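Local atomic coordinates of genome packaging NTPase B204 (Sulfolobus turreted icosahedral virus 2, PDB entry 4KFU), a protein that probably hydrolyses ATP to drive packaging of the viral DNA genome into the capsid, as a P-loop NTPase of the FtsK-HerA superfamily. Residues Q138-K149 and E161-I172. Sequence-based numbering, arbitrary orientation.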
ATOM      1  N   GLN A 138       0.734  -6.779  -7.577  1.00 16.55           N
ATOM      2  CA  GLN A 138      -0.055  -7.733  -8.366  1.00 18.78           C
ATOM      3  C   GLN A 138       0.182  -9.191  -7.966  1.00 20.22           C
ATOM      4  O   GLN A 138      -0.760  -9.956  -7.864  1.00 20.36           O
ATOM      5  CB  GLN A 138       0.208  -7.546  -9.864  1.00 21.25           C
ATOM      6  CG  GLN A 138       0.119  -6.079 -10.320  1.00 33.01           C
ATOM      7  CD  GLN A 138      -0.805  -5.858 -11.509  1.00 41.63           C
ATOM      8  OE1 GLN A 138      -1.792  -5.107 -11.416  1.00 40.22           O
ATOM      9  NE2 GLN A 138      -0.480  -6.484 -12.640  1.00 38.01           N
ATOM     10  N   ARG A 139       1.439  -9.568  -7.762  1.00 16.90           N
ATOM     11  CA  ARG A 139       1.787 -10.929  -7.333  1.00 20.92           C
ATOM     12  C   ARG A 139       2.513 -10.852  -5.995  1.00 19.96           C
ATOM     13  O   ARG A 139       3.256  -9.897  -5.754  1.00 15.51           O
ATOM     14  CB  ARG A 139       2.689 -11.630  -8.367  1.00 20.71           C
ATOM     15  CG  ARG A 139       2.163 -11.619  -9.822  1.00 23.79           C
ATOM     16  CD  ARG A 139       1.362 -12.862 -10.174  1.00 28.49           C
ATOM     17  NE  ARG A 139       0.828 -12.813 -11.542  1.00 32.98           N
ATOM     18  CZ  ARG A 139       1.076 -13.710 -12.499  1.00 39.32           C
ATOM     19  NH1 ARG A 139       1.862 -14.756 -12.264  1.00 34.00           N
ATOM     20  NH2 ARG A 139       0.524 -13.565 -13.702  1.00 38.08           N
ATOM     21  N   VAL A 140       2.311 -11.838  -5.116  1.00 16.20           N
ATOM     22  CA  VAL A 140       2.943 -11.783  -3.783  1.00 15.35           C
ATOM     23  C   VAL A 140       4.460 -11.708  -3.907  1.00 14.80           C
ATOM     24  O   VAL A 140       5.126 -10.976  -3.153  1.00 14.34           O
ATOM     25  CB  VAL A 140       2.523 -12.996  -2.889  1.00 16.75           C
ATOM     26  CG1 VAL A 140       2.923 -14.290  -3.536  1.00 21.34           C
ATOM     27  CG2 VAL A 140       3.159 -12.917  -1.520  1.00 14.56           C
ATOM     28  N   TYR A 141       5.006 -12.420  -4.889  1.00 13.92           N
ATOM     29  CA  TYR A 141       6.457 -12.491  -5.051  1.00 17.65           C
ATOM     30  C   TYR A 141       7.096 -11.259  -5.726  1.00 19.99           C
ATOM     31  O   TYR A 141       8.313 -11.239  -5.951  1.00 19.29           O
ATOM     32  CB  TYR A 141       6.854 -13.801  -5.755  1.00 18.63           C
ATOM     33  CG  TYR A 141       6.153 -14.054  -7.083  1.00 23.32           C
ATOM     34  CD1 TYR A 141       6.420 -13.257  -8.195  1.00 24.01           C
ATOM     35  CD2 TYR A 141       5.254 -15.112  -7.234  1.00 23.44           C
ATOM     36  CE1 TYR A 141       5.797 -13.486  -9.412  1.00 26.39           C
ATOM     37  CE2 TYR A 141       4.632 -15.352  -8.445  1.00 24.08           C
ATOM     38  CZ  TYR A 141       4.911 -14.534  -9.531  1.00 28.95           C
ATOM     39  OH  TYR A 141       4.301 -14.763 -10.744  1.00 31.54           O
ATOM     40  N   ASP A 142       6.292 -10.233  -6.014  1.00 17.05           N
ATOM     41  CA  ASP A 142       6.807  -8.983  -6.580  1.00 17.50           C
ATOM     42  C   ASP A 142       7.594  -8.205  -5.538  1.00 18.93           C
ATOM     43  O   ASP A 142       8.449  -7.404  -5.890  1.00 22.79           O
ATOM     44  CB  ASP A 142       5.674  -8.058  -7.053  1.00 15.63           C
ATOM     45  CG  ASP A 142       4.933  -8.581  -8.276  1.00 20.80           C
ATOM     46  OD1 ASP A 142       5.435  -9.490  -8.967  1.00 21.33           O
ATOM     47  OD2 ASP A 142       3.831  -8.055  -8.526  1.00 22.27           O
ATOM     48  N   LEU A 143       7.294  -8.418  -4.258  1.00 17.90           N
ATOM     49  CA  LEU A 143       7.892  -7.577  -3.208  1.00 18.15           C
ATOM     50  C   LEU A 143       8.890  -8.303  -2.307  1.00 19.84           C
ATOM     51  O   LEU A 143       8.831  -9.526  -2.170  1.00 17.40           O
ATOM     52  CB  LEU A 143       6.786  -6.992  -2.325  1.00 17.16           C
ATOM     53  CG  LEU A 143       5.616  -6.305  -3.027  1.00 18.92           C
ATOM     54  CD1 LEU A 143       4.611  -5.796  -2.003  1.00 16.19           C
ATOM     55  CD2 LEU A 143       6.109  -5.167  -3.931  1.00 19.92           C
ATOM     56  N   MET A 144       9.765  -7.530  -1.660  1.00 19.15           N
ATOM     57  CA  MET A 144      10.645  -8.046  -0.627  1.00 15.33           C
ATOM     58  C   MET A 144       9.841  -8.761   0.444  1.00 14.67           C
ATOM     59  O   MET A 144       8.872  -8.208   0.952  1.00 16.28           O
ATOM     60  CB  MET A 144      11.396  -6.885   0.049  1.00 17.50           C
ATOM     61  CG  MET A 144      12.558  -6.338  -0.742  1.00 30.26           C
ATOM     62  SD  MET A 144      12.910  -4.603  -0.341  1.00 40.14           S
ATOM     63  CE  MET A 144      12.080  -4.442   1.207  1.00 20.55           C
ATOM     64  N   PRO A 145      10.228 -10.003   0.783  1.00 16.16           N
ATOM     65  CA  PRO A 145       9.510 -10.751   1.824  1.00 15.44           C
ATOM     66  C   PRO A 145       9.421  -9.992   3.146  1.00 15.01           C
ATOM     67  O   PRO A 145       8.438 -10.179   3.861  1.00 17.69           O
ATOM     68  CB  PRO A 145      10.360 -12.012   1.991  1.00 20.93           C
ATOM     69  CG  PRO A 145      10.999 -12.202   0.661  1.00 22.01           C
ATOM     70  CD  PRO A 145      11.272 -10.818   0.137  1.00 19.39           C
ATOM     71  N   ILE A 146      10.389  -9.128   3.457  1.00 17.11           N
ATOM     72  CA  ILE A 146      10.300  -8.366   4.709  1.00 18.43           C
ATOM     73  C   ILE A 146       9.094  -7.435   4.784  1.00 17.24           C
ATOM     74  O   ILE A 146       8.610  -7.131   5.879  1.00 16.20           O
ATOM     75  CB  ILE A 146      11.600  -7.613   5.073  1.00 19.71           C
ATOM     76  CG1 ILE A 146      12.034  -6.667   3.937  1.00 15.13           C
ATOM     77  CG2 ILE A 146      12.694  -8.610   5.413  1.00 19.11           C
ATOM     78  CD1 ILE A 146      13.106  -5.687   4.367  1.00 23.84           C
ATOM     79  N   VAL A 147       8.598  -6.987   3.633  1.00 17.38           N
ATOM     80  CA  VAL A 147       7.320  -6.262   3.615  1.00 17.57           C
ATOM     81  C   VAL A 147       6.201  -7.051   4.293  1.00 16.31           C
ATOM     82  O   VAL A 147       5.414  -6.495   5.073  1.00 15.74           O
ATOM     83  CB  VAL A 147       6.876  -5.887   2.174  1.00 20.38           C
ATOM     84  CG1 VAL A 147       5.449  -5.335   2.173  1.00 17.90           C
ATOM     85  CG2 VAL A 147       7.833  -4.874   1.564  1.00 15.06           C
ATOM     86  N   TYR A 148       6.114  -8.353   4.017  1.00 18.29           N
ATOM     87  CA  TYR A 148       5.048  -9.135   4.637  1.00 17.90           C
ATOM     88  C   TYR A 148       5.321  -9.417   6.111  1.00 17.43           C
ATOM     89  O   TYR A 148       4.383  -9.503   6.901  1.00 18.25           O
ATOM     90  CB  TYR A 148       4.766 -10.433   3.860  1.00 12.92           C
ATOM     91  CG  TYR A 148       4.514 -10.176   2.397  1.00 13.97           C
ATOM     92  CD1 TYR A 148       3.339  -9.570   1.981  1.00 17.36           C
ATOM     93  CD2 TYR A 148       5.460 -10.512   1.430  1.00 16.79           C
ATOM     94  CE1 TYR A 148       3.096  -9.314   0.631  1.00 17.52           C
ATOM     95  CE2 TYR A 148       5.233 -10.245   0.071  1.00 17.30           C
ATOM     96  CZ  TYR A 148       4.035  -9.651  -0.309  1.00 15.65           C
ATOM     97  OH  TYR A 148       3.783  -9.396  -1.643  1.00 17.07           O
ATOM     98  N   LYS A 149       6.590  -9.556   6.483  1.00 17.51           N
ATOM     99  CA  LYS A 149       6.926  -9.781   7.884  1.00 18.27           C
ATOM    100  C   LYS A 149       6.664  -8.533   8.738  1.00 20.51           C
ATOM    101  O   LYS A 149       6.343  -8.632   9.928  1.00 18.48           O
ATOM    102  CB  LYS A 149       8.386 -10.202   8.021  1.00 18.58           C
ATOM    103  CG  LYS A 149       8.787 -11.423   7.182  1.00 21.56           C
ATOM    104  CD  LYS A 149       7.873 -12.620   7.433  1.00 24.32           C
ATOM    105  CE  LYS A 149       7.967 -13.102   8.861  1.00 27.99           C
ATOM    106  NZ  LYS A 149       7.972 -14.595   8.932  1.00 40.51           N
ATOM    107  N   GLU A 161      -1.791 -19.728  -8.159  1.00 21.16           N
ATOM    108  CA  GLU A 161      -0.462 -19.852  -8.759  1.00 22.03           C
ATOM    109  C   GLU A 161       0.524 -20.426  -7.730  1.00 21.74           C
ATOM    110  O   GLU A 161       0.704 -19.852  -6.660  1.00 23.57           O
ATOM    111  CB  GLU A 161      -0.002 -18.496  -9.294  1.00 22.73           C
ATOM    112  CG  GLU A 161       1.099 -18.572 -10.339  1.00 29.53           C
ATOM    113  CD  GLU A 161       2.481 -18.738  -9.729  1.00 33.11           C
ATOM    114  OE1 GLU A 161       2.707 -18.215  -8.614  1.00 35.37           O
ATOM    115  OE2 GLU A 161       3.342 -19.397 -10.358  1.00 35.81           O
ATOM    116  N   PRO A 162       1.149 -21.579  -8.048  1.00 21.03           N
ATOM    117  CA  PRO A 162       1.949 -22.358  -7.091  1.00 24.03           C
ATOM    118  C   PRO A 162       3.070 -21.567  -6.419  1.00 20.60           C
ATOM    119  O   PRO A 162       3.253 -21.722  -5.214  1.00 22.32           O
ATOM    120  CB  PRO A 162       2.533 -23.488  -7.954  1.00 29.04           C
ATOM    121  CG  PRO A 162       1.560 -23.645  -9.060  1.00 27.22           C
ATOM    122  CD  PRO A 162       1.050 -22.256  -9.357  1.00 23.85           C
ATOM    123  N   ASN A 163       3.795 -20.730  -7.155  1.00 20.56           N
ATOM    124  CA  ASN A 163       4.833 -19.918  -6.513  1.00 24.05           C
ATOM    125  C   ASN A 163       4.243 -18.900  -5.538  1.00 20.85           C
ATOM    126  O   ASN A 163       4.811 -18.632  -4.473  1.00 22.11           O
ATOM    127  CB  ASN A 163       5.747 -19.219  -7.532  1.00 24.86           C
ATOM    128  CG  ASN A 163       7.084 -18.792  -6.912  1.00 32.42           C
ATOM    129  OD1 ASN A 163       7.601 -19.458  -6.000  1.00 31.62           O
ATOM    130  ND2 ASN A 163       7.646 -17.682  -7.396  1.00 27.92           N
ATOM    131  N   GLU A 164       3.096 -18.333  -5.897  1.00 22.20           N
ATOM    132  CA  GLU A 164       2.412 -17.429  -4.988  1.00 18.10           C
ATOM    133  C   GLU A 164       1.973 -18.141  -3.724  1.00 16.08           C
ATOM    134  O   GLU A 164       2.125 -17.607  -2.640  1.00 18.67           O
ATOM    135  CB  GLU A 164       1.186 -16.802  -5.656  1.00 17.11           C
ATOM    136  CG  GLU A 164       1.507 -15.696  -6.631  1.00 19.62           C
ATOM    137  CD  GLU A 164       0.310 -14.763  -6.876  1.00 28.17           C
ATOM    138  OE1 GLU A 164      -0.480 -15.059  -7.793  1.00 24.99           O
ATOM    139  OE2 GLU A 164       0.157 -13.737  -6.158  1.00 24.08           O
ATOM    140  N   LEU A 165       1.384 -19.329  -3.865  1.00 17.32           N
ATOM    141  CA  LEU A 165       0.917 -20.090  -2.708  1.00 17.40           C
ATOM    142  C   LEU A 165       2.080 -20.445  -1.775  1.00 15.72           C
ATOM    143  O   LEU A 165       1.937 -20.438  -0.552  1.00 19.59           O
ATOM    144  CB  LEU A 165       0.184 -21.360  -3.171  1.00 15.92           C
ATOM    145  CG  LEU A 165      -1.086 -21.111  -3.987  1.00 14.89           C
ATOM    146  CD1 LEU A 165      -1.746 -22.421  -4.442  1.00 21.86           C
ATOM    147  CD2 LEU A 165      -2.051 -20.257  -3.163  1.00 20.10           C
ATOM    148  N   ARG A 166       3.231 -20.748  -2.358  1.00 18.17           N
ATOM    149  CA  ARG A 166       4.423 -21.090  -1.576  1.00 22.84           C
ATOM    150  C   ARG A 166       4.942 -19.884  -0.797  1.00 20.40           C
ATOM    151  O   ARG A 166       5.393 -20.014   0.346  1.00 20.00           O
ATOM    152  CB  ARG A 166       5.525 -21.624  -2.495  1.00 21.85           C
ATOM    153  CG  ARG A 166       6.782 -22.050  -1.760  1.00 27.87           C
ATOM    154  CD  ARG A 166       7.888 -22.513  -2.718  1.00 30.94           C
ATOM    155  NE  ARG A 166       8.253 -21.487  -3.698  1.00 38.13           N
ATOM    156  CZ  ARG A 166       9.073 -20.469  -3.448  1.00 34.36           C
ATOM    157  NH1 ARG A 166       9.612 -20.324  -2.241  1.00 35.96           N
ATOM    158  NH2 ARG A 166       9.353 -19.590  -4.402  1.00 39.73           N
ATOM    159  N   TRP A 167       4.905 -18.713  -1.428  1.00 17.69           N
ATOM    160  CA  TRP A 167       5.327 -17.476  -0.771  1.00 17.87           C
ATOM    161  C   TRP A 167       4.380 -17.147   0.366  1.00 14.92           C
ATOM    162  O   TRP A 167       4.801 -16.748   1.455  1.00 15.50           O
ATOM    163  CB  TRP A 167       5.299 -16.318  -1.775  1.00 15.19           C
ATOM    164  CG  TRP A 167       6.582 -16.063  -2.434  1.00 18.65           C
ATOM    165  CD1 TRP A 167       7.266 -16.903  -3.263  1.00 22.58           C
ATOM    166  CD2 TRP A 167       7.367 -14.867  -2.337  1.00 17.42           C
ATOM    167  NE1 TRP A 167       8.424 -16.300  -3.691  1.00 23.25           N
ATOM    168  CE2 TRP A 167       8.507 -15.047  -3.133  1.00 18.49           C
ATOM    169  CE3 TRP A 167       7.196 -13.652  -1.660  1.00 15.43           C
ATOM    170  CZ2 TRP A 167       9.491 -14.064  -3.273  1.00 22.53           C
ATOM    171  CZ3 TRP A 167       8.169 -12.682  -1.791  1.00 20.27           C
ATOM    172  CH2 TRP A 167       9.302 -12.892  -2.593  1.00 20.07           C
ATOM    173  N   ILE A 168       3.090 -17.268   0.092  1.00 13.06           N
ATOM    174  CA  ILE A 168       2.090 -16.990   1.103  1.00 14.32           C
ATOM    175  C   ILE A 168       2.303 -17.915   2.311  1.00 18.30           C
ATOM    176  O   ILE A 168       2.306 -17.456   3.458  1.00 16.28           O
ATOM    177  CB  ILE A 168       0.655 -17.137   0.522  1.00 16.03           C
ATOM    178  CG1 ILE A 168       0.402 -16.057  -0.550  1.00 14.12           C
ATOM    179  CG2 ILE A 168      -0.393 -17.015   1.616  1.00 14.97           C
ATOM    180  CD1 ILE A 168      -0.935 -16.253  -1.301  1.00 15.85           C
ATOM    181  N   SER A 169       2.505 -19.204   2.052  1.00 15.30           N
ATOM    182  CA  SER A 169       2.714 -20.174   3.128  1.00 18.04           C
ATOM    183  C   SER A 169       3.942 -19.816   3.952  1.00 21.37           C
ATOM    184  O   SER A 169       3.931 -19.897   5.181  1.00 22.56           O
ATOM    185  CB  SER A 169       2.918 -21.578   2.551  1.00 20.93           C
ATOM    186  OG  SER A 169       1.785 -21.995   1.826  1.00 28.55           O
ATOM    187  N   LYS A 170       5.002 -19.420   3.266  1.00 17.35           N
ATOM    188  CA  LYS A 170       6.302 -19.215   3.905  1.00 18.62           C
ATOM    189  C   LYS A 170       6.423 -17.889   4.664  1.00 22.63           C
ATOM    190  O   LYS A 170       7.103 -17.824   5.704  1.00 20.33           O
ATOM    191  CB  LYS A 170       7.413 -19.355   2.844  1.00 22.45           C
ATOM    192  CG  LYS A 170       8.859 -19.188   3.349  1.00 24.63           C
ATOM    193  CD  LYS A 170       9.843 -19.580   2.241  1.00 28.17           C
ATOM    194  CE  LYS A 170      11.303 -19.239   2.588  1.00 35.78           C
ATOM    195  NZ  LYS A 170      11.830 -20.063   3.717  1.00 39.45           N
ATOM    196  N   TYR A 171       5.767 -16.840   4.170  1.00 15.31           N
ATOM    197  CA  TYR A 171       6.025 -15.496   4.707  1.00 18.04           C
ATOM    198  C   TYR A 171       4.815 -14.851   5.342  1.00 21.12           C
ATOM    199  O   TYR A 171       4.924 -13.782   5.946  1.00 23.24           O
ATOM    200  CB  TYR A 171       6.531 -14.549   3.612  1.00 14.77           C
ATOM    201  CG  TYR A 171       7.812 -14.975   2.966  1.00 17.85           C
ATOM    202  CD1 TYR A 171       8.987 -15.080   3.703  1.00 15.41           C
ATOM    203  CD2 TYR A 171       7.855 -15.259   1.611  1.00 18.65           C
ATOM    204  CE1 TYR A 171      10.176 -15.468   3.095  1.00 17.81           C
ATOM    205  CE2 TYR A 171       9.033 -15.637   0.996  1.00 21.19           C
ATOM    206  CZ  TYR A 171      10.187 -15.734   1.744  1.00 20.90           C
ATOM    207  OH  TYR A 171      11.334 -16.124   1.120  1.00 21.10           O
ATOM    208  N   ILE A 172       3.655 -15.464   5.165  1.00 20.29           N
ATOM    209  CA  ILE A 172       2.415 -14.882   5.652  1.00 18.39           C
ATOM    210  C   ILE A 172       1.692 -15.901   6.538  1.00 21.02           C
ATOM    211  O   ILE A 172       1.728 -15.795   7.764  1.00 25.69           O
ATOM    212  CB  ILE A 172       1.490 -14.443   4.492  1.00 18.65           C
ATOM    213  CG1 ILE A 172       2.188 -13.397   3.610  1.00 19.74           C
ATOM    214  CG2 ILE A 172       0.178 -13.880   5.037  1.00 20.84           C
ATOM    215  CD1 ILE A 172       1.352 -13.006   2.384  1.00 13.84           C
TER
HETATM  216  O   HOH W   1      -1.943 -12.133  -6.707  1.00 25.33           O
HETATM  217  O   HOH W   2       3.706 -11.845   7.682  1.00 22.43           O
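W167 lays its indole under the backbone turn at Y141. Y141 CA stands 3.5 Å from the centroid of the W167 six-membered ring, almost straight above it. Y141 CB covers the same face, 3.3 Å from W167 CE2. Y141 CG sits between the backbone N and the carbonyl carbon (chi1 54°), which sends the ring toward the start of helix 162-171. The Y141 ring turns an edge to the indole face, planes at 67°. Y171 lies against the opposite indole face. The rim of W167 meets L143 O at its edge, 3.2 Å from W167 CZ3, and P145 CG lies 3.7 Å from W167 CH2. P145 CB sits over the centre of the Y171 ring. Segment 138-149 follows strand 131-137 of the P-loop NTPase core, and helix 162-171 comes after strand 153-156 of the same sheet. Q138 lines the nucleotide pocket and hydrogen-bonds K17 of the P-loop. V140 wedges CG1 against E164 and against W167 CB, 3.6 Å away. V140 N donates to E164 OE2 at 3.1 Å, on the anti side and 30° out of the carboxylate plane. A water lies within hydrogen-bonding distance of both E164 OE2 and Q138 O, while T159 holds E164 OE1. Y148 OH donates to V140 O at 2.6 Å, on a lone pair.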